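Long-range contact in type 3 secretion system chaperone PscE (Pseudomonas aeruginosa, PDB 2UWJ), which serves as a cytoplasmic type III secretion chaperone that, together with PscG, keeps the needle protein PscF from polymerising prematurely: residues L23-Q28 with G60-L64. Residues are numbered along the deposited sequence.
Sequences LRQRLQ and GLGIL
This is apolar packing between the two long antiparallel helices of the PscE hairpin, close to the centre of the chain: residues 23-28 lie on helix 18-40, in the predicted coiled coil, and residues 60-64 on helix 44-68. Both segments are regular α-helix (phi near -60°, psi near -43°), held internally by backbone hydrogen bonds (i to i-4) such as Leu27 N to Leu23 O (3.0 Å) and Leu64 N to Gly60 O (2.9 Å). Their axes run at 160° (signed crossing angle -160°) and approach to 10.2 Å, with the CA atoms of Arg24 and Leu61 6.5 Å apart. No hydrogen bond crosses; 280 Å² is buried.

Leu61 packs knobs-into-holes, entering the gap framed by Arg24, Leu27, Gln28 and Leu31, as in coiled coils. Its CA-to-CB bond points sideways, but the m,t rotamer brings CD2 to helix 18-40, 3.6 Å from Leu27 CB and 3.7 Å from Gln28 CG. Arg24 suits this border, its aliphatic CG lying 4.0 Å from Leu61 CD2 while the guanidinium extends outward. Leu27 (m,t) points inward, and its CD1 comes within 4.0 Å of Gly60 C, since glycine exposes its backbone to the leucine. PscG also packs against the pair: Arg26 forms a salt bridge with Glu8 of the PscG chain, Leu27 touches Leu9 of that chain and Ile63 its Cys21, so the hairpin core runs into the interface with the co-chaperone.

Leu64, in the t,p rotamer like Leu23, packs CD2 against Leu23 CG (4.1 Å), Leu27 CD1 (4.2 Å) and Arg24 CB (3.7 Å), and 3.6 Å from Arg24 N.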
loop_
_atom_site.group_PDB
_atom_site.type_symbol
_atom_site.label_atom_id
_atom_site.label_comp_id
_atom_site.label_asym_id
_atom_site.label_seq_id
_atom_site.Cartn_x
_atom_site.Cartn_y
_atom_site.Cartn_z
ATOM N N LEU A 23 -3.062 4.473 -17.281
ATOM C CA LEU A 23 -1.614 4.442 -17.060
ATOM C C LEU A 23 -0.896 4.263 -18.419
ATOM O O LEU A 23 0.082 4.937 -18.693
ATOM C CB LEU A 23 -1.270 3.278 -16.114
ATOM C CG LEU A 23 0.234 3.068 -15.854
ATOM C CD1 LEU A 23 0.958 4.361 -15.390
ATOM C CD2 LEU A 23 0.329 2.011 -14.734
ATOM N N ARG A 24 -1.392 3.343 -19.249
ATOM C CA ARG A 24 -0.790 3.100 -20.550
ATOM C C ARG A 24 -0.735 4.395 -21.379
ATOM O O ARG A 24 0.276 4.700 -22.004
ATOM C CB ARG A 24 -1.605 2.057 -21.305
ATOM C CG ARG A 24 -1.138 1.830 -22.776
ATOM C CD ARG A 24 -1.996 0.760 -23.514
ATOM N NE ARG A 24 -1.334 0.321 -24.753
ATOM C CZ ARG A 24 -1.641 -0.769 -25.473
ATOM N NH1 ARG A 24 -2.633 -1.588 -25.104
ATOM N NH2 ARG A 24 -0.935 -1.059 -26.569
ATOM N N GLN A 25 -1.828 5.160 -21.380
ATOM C CA GLN A 25 -1.863 6.407 -22.135
ATOM C C GLN A 25 -0.855 7.396 -21.634
ATOM O O GLN A 25 -0.189 8.066 -22.425
ATOM C CB GLN A 25 -3.274 7.028 -22.092
ATOM C CG GLN A 25 -4.238 6.273 -22.993
ATOM C CD GLN A 25 -5.679 6.804 -22.914
ATOM O OE1 GLN A 25 -6.047 7.513 -21.970
ATOM N NE2 GLN A 25 -6.491 6.450 -23.904
ATOM N N ARG A 26 -0.713 7.498 -20.316
ATOM C CA ARG A 26 0.248 8.444 -19.758
ATOM C C ARG A 26 1.694 8.042 -20.130
ATOM O O ARG A 26 2.531 8.897 -20.413
ATOM C CB ARG A 26 0.141 8.473 -18.241
ATOM C CG ARG A 26 -1.114 9.133 -17.760
ATOM C CD ARG A 26 -1.084 9.190 -16.256
ATOM N NE ARG A 26 -1.723 8.010 -15.689
ATOM C CZ ARG A 26 -1.460 7.545 -14.480
ATOM N NH1 ARG A 26 -0.555 8.180 -13.751
ATOM N NH2 ARG A 26 -2.128 6.495 -14.001
ATOM N N LEU A 27 1.972 6.745 -20.092
ATOM C CA LEU A 27 3.305 6.235 -20.430
ATOM C C LEU A 27 3.584 6.493 -21.936
ATOM O O LEU A 27 4.657 6.946 -22.318
ATOM C CB LEU A 27 3.370 4.719 -20.141
ATOM C CG LEU A 27 3.325 4.302 -18.650
ATOM C CD1 LEU A 27 3.213 2.744 -18.567
ATOM C CD2 LEU A 27 4.590 4.853 -17.899
ATOM N N GLN A 28 2.630 6.152 -22.776
ATOM C CA GLN A 28 2.772 6.374 -24.235
ATOM C C GLN A 28 2.954 7.860 -24.550
ATOM O O GLN A 28 3.818 8.232 -25.345
ATOM C CB GLN A 28 1.556 5.841 -24.965
ATOM C CG GLN A 28 1.385 4.358 -24.820
ATOM C CD GLN A 28 0.116 3.887 -25.498
ATOM O OE1 GLN A 28 -0.897 4.575 -25.429
ATOM N NE2 GLN A 28 0.160 2.713 -26.158
ATOM N N GLY A 60 8.310 0.226 -18.818
ATOM C CA GLY A 60 7.042 0.315 -18.092
ATOM C C GLY A 60 5.867 -0.206 -18.913
ATOM O O GLY A 60 4.978 -0.883 -18.387
ATOM N N LEU A 61 5.833 0.143 -20.205
ATOM C CA LEU A 61 4.753 -0.301 -21.101
ATOM C C LEU A 61 4.818 -1.814 -21.271
ATOM O O LEU A 61 3.790 -2.509 -21.302
ATOM C CB LEU A 61 4.878 0.400 -22.474
ATOM C CG LEU A 61 4.433 1.880 -22.373
ATOM C CD1 LEU A 61 5.015 2.670 -23.563
ATOM C CD2 LEU A 61 2.890 1.960 -22.401
ATOM N N GLY A 62 6.041 -2.324 -21.371
ATOM C CA GLY A 62 6.217 -3.759 -21.508
ATOM C C GLY A 62 5.780 -4.477 -20.209
ATOM O O GLY A 62 5.130 -5.508 -20.234
ATOM N N ILE A 63 6.122 -3.947 -19.052
ATOM C CA ILE A 63 5.672 -4.631 -17.837
ATOM C C ILE A 63 4.119 -4.538 -17.760
ATOM O O ILE A 63 3.455 -5.531 -17.491
ATOM C CB ILE A 63 6.328 -4.001 -16.616
ATOM C CG1 ILE A 63 7.858 -4.325 -16.664
ATOM C CG2 ILE A 63 5.567 -4.480 -15.285
ATOM C CD1 ILE A 63 8.701 -3.454 -15.777
ATOM N N LEU A 64 3.547 -3.357 -18.021
ATOM C CA LEU A 64 2.087 -3.178 -17.946
ATOM C C LEU A 64 1.350 -4.179 -18.845
ATOM O O LEU A 64 0.358 -4.789 -18.437
ATOM C CB LEU A 64 1.698 -1.767 -18.344
ATOM C CG LEU A 64 0.184 -1.456 -18.269
ATOM C CD1 LEU A 64 -0.382 -1.702 -16.815
ATOM C CD2 LEU A 64 0.011 0.058 -18.649
#